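Local coordinates for protein concanavalin B (Canavalia ensiformis, PDB 6CAF) that may act as a carbohydrate-binding protein of the seed, being a chitinase-like member of glycosyl hydrolase family 18, at residues 213-221 against 257-268; 250-258 against 290-300. All coordinates share one frame; numbering follows the deposited sequence. Where two conformers were deposited one is given.

Contact 1: 213-221 against 257-268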
loop_
_atom_site.group_PDB
_atom_site.type_symbol
_atom_site.label_atom_id
_atom_site.label_comp_id
_atom_site.label_asym_id
_atom_site.label_seq_id
_atom_site.Cartn_x
_atom_site.Cartn_y
_atom_site.Cartn_z
ATOM N N PHE A 213 -3.999 -3.630 10.281
ATOM C CA PHE A 213 -4.229 -4.095 11.646
ATOM C C PHE A 213 -4.264 -2.905 12.617
ATOM O O PHE A 213 -3.478 -2.816 13.548
ATOM C CB PHE A 213 -3.135 -5.099 12.081
ATOM C CG PHE A 213 -3.196 -6.429 11.365
ATOM C CD1 PHE A 213 -4.144 -7.376 11.702
ATOM C CD2 PHE A 213 -2.296 -6.738 10.385
ATOM C CE1 PHE A 213 -4.177 -8.612 11.082
ATOM C CE2 PHE A 213 -2.331 -7.958 9.767
ATOM C CZ PHE A 213 -3.293 -8.882 10.092
ATOM N N TYR A 214 -5.188 -1.978 12.394
ATOM C CA TYR A 214 -5.305 -0.842 13.286
ATOM C C TYR A 214 -6.654 -0.197 13.048
ATOM O O TYR A 214 -7.336 -0.473 12.045
ATOM C CB TYR A 214 -4.134 0.152 13.074
ATOM C CG TYR A 214 -3.976 0.710 11.671
ATOM C CD1 TYR A 214 -3.310 0.012 10.712
ATOM C CD2 TYR A 214 -4.415 1.988 11.344
ATOM C CE1 TYR A 214 -3.166 0.516 9.429
ATOM C CE2 TYR A 214 -4.198 2.530 10.083
ATOM C CZ TYR A 214 -3.597 1.772 9.112
ATOM O OH TYR A 214 -3.416 2.291 7.838
ATOM N N ASN A 215 -7.035 0.651 13.996
ATOM C CA ASN A 215 -8.357 1.258 14.009
ATOM C C ASN A 215 -9.487 0.204 13.979
ATOM O O ASN A 215 -10.556 0.435 13.432
ATOM C CB ASN A 215 -8.467 2.341 12.923
ATOM C CG ASN A 215 -7.494 3.551 13.167
ATOM O OD1 ASN A 215 -7.069 3.854 14.319
ATOM N ND2 ASN A 215 -7.122 4.239 12.066
ATOM N N ASP A 216 -9.254 -0.930 14.652
ATOM C CA ASP A 216 -10.283 -1.963 14.781
ATOM C C ASP A 216 -9.963 -2.853 15.957
ATOM O O ASP A 216 -9.068 -3.700 15.882
ATOM C CB ASP A 216 -10.398 -2.807 13.507
ATOM C CG ASP A 216 -11.603 -3.750 13.539
ATOM O OD1 ASP A 216 -12.092 -4.071 14.629
ATOM O OD2 ASP A 216 -12.083 -4.162 12.473
ATOM N N ARG A 217 -10.690 -2.658 17.060
ATOM C CA ARG A 217 -10.398 -3.393 18.258
ATOM C C ARG A 217 -10.552 -4.903 18.110
ATOM O O ARG A 217 -10.015 -5.658 18.915
ATOM C CB ARG A 217 -11.244 -2.890 19.417
ATOM C CG ARG A 217 -10.953 -1.450 19.811
ATOM C CD ARG A 217 -11.878 -0.921 20.905
ATOM N NE ARG A 217 -11.534 0.445 21.304
ATOM C CZ ARG A 217 -11.953 1.547 20.681
ATOM N NH1 ARG A 217 -12.737 1.452 19.615
ATOM N NH2 ARG A 217 -11.591 2.750 21.123
ATOM N N SER A 218 -11.314 -5.356 17.120
ATOM C CA SER A 218 -11.546 -6.785 16.983
ATOM C C SER A 218 -10.317 -7.544 16.486
ATOM O O SER A 218 -10.241 -8.761 16.674
ATOM C CB SER A 218 -12.749 -7.060 16.072
ATOM O OG SER A 218 -12.464 -6.754 14.721
ATOM N N CYS A 219 -9.376 -6.843 15.841
ATOM C CA CYS A 219 -8.309 -7.549 15.157
ATOM C C CYS A 219 -6.935 -6.933 15.315
ATOM O O CYS A 219 -5.988 -7.402 14.691
ATOM C CB CYS A 219 -8.616 -7.720 13.657
ATOM S SG CYS A 219 -9.412 -6.383 12.728
ATOM N N GLN A 220 -6.801 -5.910 16.141
ATOM C CA GLN A 220 -5.525 -5.246 16.282
ATOM C C GLN A 220 -4.810 -5.656 17.566
ATOM O O GLN A 220 -5.390 -6.242 18.488
ATOM C CB GLN A 220 -5.699 -3.731 16.224
ATOM C CG GLN A 220 -6.311 -3.148 17.499
ATOM C CD GLN A 220 -6.881 -1.762 17.273
ATOM O OE1 GLN A 220 -6.852 -1.227 16.160
ATOM N NE2 GLN A 220 -7.451 -1.195 18.321
ATOM N N TYR A 221 -3.518 -5.363 17.605
ATOM C CA TYR A 221 -2.742 -5.536 18.816
ATOM C C TYR A 221 -3.188 -4.596 19.916
ATOM O O TYR A 221 -3.551 -3.444 19.639
ATOM C CB TYR A 221 -1.300 -5.185 18.492
ATOM C CG TYR A 221 -0.333 -5.200 19.665
ATOM C CD1 TYR A 221 0.231 -6.388 20.136
ATOM C CD2 TYR A 221 0.017 -4.034 20.302
ATOM C CE1 TYR A 221 1.117 -6.401 21.200
ATOM C CE2 TYR A 221 0.911 -4.034 21.364
ATOM C CZ TYR A 221 1.442 -5.223 21.826
ATOM O OH TYR A 221 2.299 -5.225 22.895
ATOM N N THR A 257 -0.985 8.208 14.727
ATOM C CA THR A 257 -1.579 7.787 13.435
ATOM C C THR A 257 -2.474 6.587 13.627
ATOM O O THR A 257 -2.874 5.921 12.645
ATOM C CB THR A 257 -0.559 7.440 12.300
ATOM O OG1 THR A 257 0.529 6.643 12.784
ATOM C CG2 THR A 257 -0.025 8.707 11.664
ATOM N N ALA A 258 -2.750 6.270 14.875
ATOM C CA ALA A 258 -3.639 5.173 15.229
ATOM C C ALA A 258 -4.599 5.595 16.319
ATOM O O ALA A 258 -4.588 5.044 17.401
ATOM C CB ALA A 258 -2.819 3.999 15.706
ATOM N N PRO A 259 -5.461 6.559 16.026
ATOM C CA PRO A 259 -6.373 7.037 17.058
ATOM C C PRO A 259 -7.359 6.011 17.591
ATOM O O PRO A 259 -7.810 6.119 18.727
ATOM C CB PRO A 259 -7.110 8.204 16.384
ATOM C CG PRO A 259 -6.869 8.026 14.920
ATOM C CD PRO A 259 -5.567 7.310 14.769
ATOM N N GLY A 260 -7.682 5.023 16.781
ATOM C CA GLY A 260 -8.518 3.910 17.189
ATOM C C GLY A 260 -7.745 2.714 17.701
ATOM O O GLY A 260 -8.325 1.638 17.926
ATOM N N GLY A 261 -6.443 2.900 17.897
ATOM C CA GLY A 261 -5.589 1.848 18.409
ATOM C C GLY A 261 -4.844 1.068 17.344
ATOM O O GLY A 261 -5.002 1.323 16.147
ATOM N N GLY A 262 -4.058 0.103 17.825
ATOM C CA GLY A 262 -3.328 -0.806 16.985
ATOM C C GLY A 262 -1.835 -0.569 16.892
ATOM O O GLY A 262 -1.130 -1.358 16.302
ATOM N N TYR A 263 -1.327 0.520 17.450
ATOM C CA TYR A 263 0.108 0.720 17.430
ATOM C C TYR A 263 0.839 -0.387 18.168
ATOM O O TYR A 263 0.480 -0.757 19.297
ATOM C CB TYR A 263 0.466 2.092 18.045
ATOM C CG TYR A 263 1.954 2.357 18.141
ATOM C CD1 TYR A 263 2.686 2.697 17.028
ATOM C CD2 TYR A 263 2.637 2.188 19.332
ATOM C CE1 TYR A 263 4.035 2.917 17.104
ATOM C CE2 TYR A 263 3.990 2.389 19.411
ATOM C CZ TYR A 263 4.684 2.769 18.285
ATOM O OH TYR A 263 6.047 2.969 18.353
ATOM N N ILE A 264 1.894 -0.893 17.535
ATOM C CA ILE A 264 2.702 -1.942 18.110
ATOM C C ILE A 264 4.127 -1.416 18.273
ATOM O O ILE A 264 4.816 -1.140 17.308
ATOM C CB ILE A 264 2.753 -3.226 17.223
ATOM C CG1 ILE A 264 1.371 -3.632 16.726
ATOM C CG2 ILE A 264 3.418 -4.332 18.018
ATOM C CD1 ILE A 264 1.326 -4.909 15.956
ATOM N N PRO A 265 4.584 -1.258 19.503
ATOM C CA PRO A 265 5.964 -0.837 19.638
ATOM C C PRO A 265 6.916 -1.766 18.924
ATOM O O PRO A 265 6.696 -2.985 18.922
ATOM C CB PRO A 265 6.191 -0.875 21.149
ATOM C CG PRO A 265 4.835 -0.686 21.754
ATOM C CD PRO A 265 3.915 -1.407 20.804
ATOM N N PRO A 266 7.972 -1.202 18.294
ATOM C CA PRO A 266 8.857 -2.079 17.532
ATOM C C PRO A 266 9.374 -3.295 18.296
ATOM O O PRO A 266 9.423 -4.401 17.730
ATOM C CB PRO A 266 9.995 -1.151 17.115
ATOM C CG PRO A 266 9.305 0.170 16.945
ATOM C CD PRO A 266 8.254 0.224 18.034
ATOM N N SER A 267 9.757 -3.123 19.566
ATOM C CA SER A 267 10.279 -4.290 20.292
ATOM C C SER A 267 9.188 -5.365 20.469
ATOM O O SER A 267 9.464 -6.581 20.460
ATOM C CB SER A 267 10.822 -3.870 21.646
ATOM O OG SER A 267 9.775 -3.420 22.488
ATOM N N ALA A 268 7.942 -4.918 20.637
ATOM C CA ALA A 268 6.823 -5.863 20.764
ATOM C C ALA A 268 6.523 -6.532 19.428
ATOM O O ALA A 268 6.187 -7.716 19.370
ATOM C CB ALA A 268 5.585 -5.169 21.269
HETATM O O HOH W 1 -2.122 -3.855 15.620
HETATM O O HOH W 2 -4.857 6.199 10.861
HETATM O O HOH W 3 -4.072 -0.896 20.507
#

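Contact 2: 250-258 against 290-300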
loop_
_atom_site.group_PDB
_atom_site.type_symbol
_atom_site.label_atom_id
_atom_site.label_comp_id
_atom_site.label_asym_id
_atom_site.label_seq_id
_atom_site.Cartn_x
_atom_site.Cartn_y
_atom_site.Cartn_z
ATOM N N GLU A 250 0.036 -4.067 7.759
ATOM C CA GLU A 250 0.067 -2.612 7.699
ATOM C C GLU A 250 -0.249 -2.081 9.087
ATOM O O GLU A 250 -1.261 -2.456 9.689
ATOM C CB GLU A 250 -0.890 -2.033 6.668
ATOM C CG GLU A 250 -0.806 -0.533 6.629
ATOM C CD GLU A 250 -1.652 0.086 5.556
ATOM O OE1 GLU A 250 -1.570 -0.416 4.419
ATOM O OE2 GLU A 250 -2.297 1.128 5.811
ATOM N N LEU A 251 0.646 -1.230 9.568
ATOM C CA LEU A 251 0.628 -0.772 10.946
ATOM C C LEU A 251 0.860 0.730 10.979
ATOM O O LEU A 251 1.500 1.305 10.084
ATOM C CB LEU A 251 1.777 -1.446 11.698
ATOM C CG LEU A 251 1.668 -2.972 11.839
ATOM C CD1 LEU A 251 2.963 -3.547 12.390
ATOM C CD2 LEU A 251 0.461 -3.317 12.669
ATOM N N PRO A 252 0.381 1.374 12.042
ATOM C CA PRO A 252 0.681 2.789 12.209
ATOM C C PRO A 252 2.086 2.969 12.751
ATOM O O PRO A 252 2.521 2.209 13.611
ATOM C CB PRO A 252 -0.354 3.245 13.237
ATOM C CG PRO A 252 -0.690 2.033 14.006
ATOM C CD PRO A 252 -0.457 0.848 13.132
ATOM N N ALA A 253 2.787 3.995 12.273
ATOM C CA ALA A 253 4.174 4.173 12.707
ATOM C C ALA A 253 4.312 5.011 13.956
ATOM O O ALA A 253 5.422 5.186 14.439
ATOM C CB ALA A 253 5.024 4.738 11.587
ATOM N N SER A 254 3.203 5.524 14.484
ATOM C CA SER A 254 3.222 6.227 15.751
ATOM C C SER A 254 1.880 6.025 16.430
ATOM O O SER A 254 0.906 5.671 15.774
ATOM C CB SER A 254 3.439 7.718 15.530
ATOM O OG SER A 254 2.294 8.291 14.952
ATOM N N GLN A 255 1.817 6.252 17.728
ATOM C CA GLN A 255 0.522 6.239 18.394
ATOM C C GLN A 255 -0.457 7.265 17.805
ATOM O O GLN A 255 -1.658 6.997 17.729
ATOM C CB GLN A 255 0.682 6.466 19.894
ATOM C CG GLN A 255 1.231 5.260 20.617
ATOM C CD GLN A 255 1.860 5.608 21.955
ATOM O OE1 GLN A 255 2.713 4.880 22.459
ATOM N NE2 GLN A 255 1.448 6.729 22.532
ATOM N N ALA A 256 0.042 8.417 17.356
ATOM C CA ALA A 256 -0.840 9.472 16.822
ATOM C C ALA A 256 -1.532 9.135 15.496
ATOM O O ALA A 256 -2.568 9.716 15.172
ATOM C CB ALA A 256 -0.081 10.787 16.695
ATOM N N THR A 257 -0.985 8.208 14.727
ATOM C CA THR A 257 -1.579 7.787 13.435
ATOM C C THR A 257 -2.474 6.587 13.627
ATOM O O THR A 257 -2.874 5.921 12.645
ATOM C CB THR A 257 -0.559 7.440 12.300
ATOM O OG1 THR A 257 0.529 6.643 12.784
ATOM C CG2 THR A 257 -0.025 8.707 11.664
ATOM N N ALA A 258 -2.750 6.270 14.875
ATOM C CA ALA A 258 -3.639 5.173 15.229
ATOM C C ALA A 258 -4.599 5.595 16.319
ATOM O O ALA A 258 -4.588 5.044 17.401
ATOM C CB ALA A 258 -2.819 3.999 15.706
ATOM N N TRP A 290 1.965 3.227 7.901
ATOM C CA TRP A 290 1.190 4.440 7.745
ATOM C C TRP A 290 1.723 5.414 8.801
ATOM O O TRP A 290 1.496 5.169 9.994
ATOM C CB TRP A 290 -0.314 4.169 7.971
ATOM C CG TRP A 290 -1.097 5.427 7.927
ATOM C CD1 TRP A 290 -1.624 6.079 8.982
ATOM C CD2 TRP A 290 -1.312 6.253 6.783
ATOM N NE1 TRP A 290 -2.179 7.294 8.564
ATOM C CE2 TRP A 290 -2.027 7.397 7.206
ATOM C CE3 TRP A 290 -1.068 6.093 5.416
ATOM C CZ2 TRP A 290 -2.418 8.412 6.315
ATOM C CZ3 TRP A 290 -1.464 7.109 4.530
ATOM C CH2 TRP A 290 -2.133 8.243 4.975
ATOM N N ASN A 291 2.448 6.483 8.450
ATOM C CA ASN A 291 2.925 6.884 7.138
ATOM C C ASN A 291 4.367 7.401 7.291
ATOM O O ASN A 291 4.985 7.281 8.370
ATOM C CB ASN A 291 2.011 7.937 6.533
ATOM C CG ASN A 291 1.952 9.202 7.374
ATOM O OD1 ASN A 291 2.535 9.306 8.449
ATOM N ND2 ASN A 291 1.265 10.200 6.851
ATOM N N ARG A 292 4.927 7.954 6.219
ATOM C CA ARG A 292 6.307 8.374 6.248
ATOM C C ARG A 292 6.535 9.426 7.352
ATOM O O ARG A 292 7.532 9.343 8.073
ATOM C CB ARG A 292 6.728 8.885 4.891
ATOM C CG ARG A 292 8.119 9.482 4.848
ATOM C CD ARG A 292 9.229 8.527 5.206
ATOM N NE ARG A 292 10.492 9.199 4.991
ATOM C CZ ARG A 292 11.599 9.100 5.720
ATOM N NH1 ARG A 292 11.716 8.141 6.593
ATOM N NH2 ARG A 292 12.610 9.934 5.504
ATOM N N GLN A 293 5.641 10.401 7.467
ATOM C CA GLN A 293 5.771 11.420 8.507
ATOM C C GLN A 293 5.912 10.783 9.878
ATOM O O GLN A 293 6.796 11.148 10.675
ATOM C CB GLN A 293 4.539 12.346 8.499
ATOM C CG GLN A 293 4.500 13.361 9.625
ATOM C CD GLN A 293 3.242 14.185 9.721
ATOM O OE1 GLN A 293 2.318 14.062 8.931
ATOM N NE2 GLN A 293 3.211 15.048 10.724
ATOM N N ALA A 294 5.014 9.853 10.193
ATOM C CA ALA A 294 5.041 9.237 11.496
ATOM C C ALA A 294 6.304 8.409 11.712
ATOM O O ALA A 294 6.861 8.380 12.814
ATOM C CB ALA A 294 3.785 8.413 11.703
ATOM N N ASP A 295 6.751 7.746 10.641
ATOM C CA ASP A 295 7.972 6.935 10.727
ATOM C C ASP A 295 9.188 7.813 10.996
ATOM O O ASP A 295 10.028 7.491 11.836
ATOM C CB ASP A 295 8.145 6.140 9.449
ATOM C CG ASP A 295 9.135 5.024 9.554
ATOM O OD1 ASP A 295 9.480 4.631 10.677
ATOM O OD2 ASP A 295 9.552 4.500 8.499
ATOM N N LYS A 296 9.237 8.968 10.335
ATOM C CA LYS A 296 10.308 9.925 10.602
ATOM C C LYS A 296 10.302 10.421 12.046
ATOM O O LYS A 296 11.345 10.647 12.651
ATOM C CB LYS A 296 10.138 11.190 9.712
ATOM C CG LYS A 296 10.541 11.028 8.296
ATOM C CD LYS A 296 9.754 11.929 7.371
ATOM C CE LYS A 296 9.851 13.379 7.780
ATOM N NZ LYS A 296 11.265 13.818 7.595
ATOM N N GLU A 297 9.108 10.662 12.548
ATOM C CA GLU A 297 8.928 11.195 13.889
ATOM C C GLU A 297 9.416 10.218 14.945
ATOM O O GLU A 297 9.961 10.634 15.966
ATOM C CB GLU A 297 7.443 11.503 14.141
ATOM C CG GLU A 297 7.151 12.001 15.557
ATOM C CD GLU A 297 5.673 12.141 15.862
ATOM O OE1 GLU A 297 4.889 12.313 14.910
ATOM O OE2 GLU A 297 5.301 12.128 17.069
ATOM N N THR A 298 9.213 8.919 14.715
ATOM C CA THR A 298 9.433 7.937 15.759
ATOM C C THR A 298 10.600 6.977 15.560
ATOM O O THR A 298 11.020 6.296 16.495
ATOM C CB THR A 298 8.204 7.086 15.982
ATOM O OG1 THR A 298 8.010 6.281 14.826
ATOM C CG2 THR A 298 6.960 7.935 16.247
ATOM N N GLY A 299 11.120 6.888 14.335
ATOM C CA GLY A 299 12.196 5.980 14.047
ATOM C C GLY A 299 11.766 4.529 13.931
ATOM O O GLY A 299 12.598 3.633 14.051
ATOM N N TYR A 300 10.485 4.291 13.627
ATOM C CA TYR A 300 9.939 2.940 13.651
ATOM C C TYR A 300 10.714 1.976 12.732
ATOM O O TYR A 300 11.240 0.958 13.180
ATOM C CB TYR A 300 8.443 2.996 13.281
ATOM C CG TYR A 300 7.663 1.764 13.672
ATOM C CD1 TYR A 300 7.802 0.566 12.994
ATOM C CD2 TYR A 300 6.812 1.800 14.714
ATOM C CE1 TYR A 300 7.077 -0.559 13.391
ATOM C CE2 TYR A 300 6.076 0.697 15.096
ATOM C CZ TYR A 300 6.215 -0.479 14.446
ATOM O OH TYR A 300 5.467 -1.568 14.830
HETATM O O HOH W 4 2.619 -0.261 14.834
HETATM O O HOH W 5 2.784 10.824 14.234
#

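Contact 1: 213-221 against 257-268
Tyr214 and Asn215 run against the glycine triplet 260-262, with the CA of Asn215 4.1 Å from the CA of Gly260, and so two loops that follow neighbouring strands of the family 18 TIM barrel meet backbone to backbone. Asn215 N donates to Gly261 O at 3.0 Å in a practically straight bond (177° at the hydrogen), although it approaches from above the carbonyl plane. The side chain of Asn215 reaches into the type I turn 258-261, where OD1 accepts a more bent bond from Gly260 N at 2.8 Å. Gln220, extended beyond CG, lays its amide along the glycines. Its NE2 meets Gly260 O at 3.0 Å, in the carbonyl plane and on a lone pair, while OE1 accepts from Asp216 N, so both ends of the amide are gripped and its flip is fixed. A water accepts a hydrogen bond from Tyr221 N and donates to both Phe213 O and Gly262 O. With CG anti to the backbone N (chi1 176°), the Tyr221 ring lies against Ile264, whose CG2 makes a CH-pi contact 4.0 Å from the ring centroid. Beyond it the phenol OH, hydrogen-bonded to Gln272, touches Ala268 CB at 3.7 Å.

Contact 2: 250-258 against 290-300
Glu250 brings OE2 to 4.2 Å from Trp290 CB where strand 247-252 runs beside strand 284-290, the last strand of the TIM barrel; OE1 of the same carboxylate is held by Tyr35, whose ring also meets the Trp290 indole edge-to-face. Leu251 O then accepts from Trp290 N at 2.9 Å, and Ala253 N donates back to Trp290 O, so that Trp290 is held through both its N-H and its C=O by the residues flanking Pro252, as in a parallel bridge. Pro252, the bridge partner, brings its CA to Trp290 O in a CA-H...O contact. Its own carbonyl is linked by a water to Tyr300 OH, a hydroxyl that also bonds Ile264 O. A cis peptide follows Trp290, a feature known from the eighth strand of family 18 enzymes, and Asn291 OD1 caps helix 292-298 by accepting from Ala294 N. Ala253 wedges its methyl against that helix, 3.6 Å from Asp295 N and 3.9 Å from Ala294 CB. Thr298 OG1, placed between its backbone N and carbonyl carbon (chi1 68°), lies 2.8 Å from Ala253 O, but its single proton could also go to Ala294 O, so its acceptor stays unsettled. Ser254 continues the seam: its CB packs on Thr298 CG2 at 3.6 Å, and its OG shares a water with Glu297 OE1. Past the turn, Thr257, modelled in two conformers, fits between helix and indole. In one of them CG2 rests on Ala294 CB at 3.8 Å and OG1 makes a long bond to Ser254 O and a weak one to Trp290 O, while CB sits obliquely to the indole, nearest its CD1. Thr257 O meets that ring edge-on, in its plane, at CD1.

Contacts 1 and 2 lie on the same side of the chain's centre, their own centres about 11 Å apart, and their segments alternate along the chain: 213-221, 250-258, 257-268, 290-300. Thr257 and Ala258 belong to both, so the chain leaving strand 247-252 faces the loop after strand 208-212 in contact 1 and the end of strand 284-290 with helix 292-298 in contact 2. Three consecutive strand ends of the TIM barrel are thereby tied together. The contacts also touch directly: Tyr214 OH probably hydrogen-bonds Glu250 OE2 at 2.6 Å, Ile264 O meets Tyr300 OH, and the Tyr263 ring packs on the backbone of Pro252 and Ser254. These loops continue from the C-terminal strand ends, the side on which TIM-barrel enzymes carry their active sites.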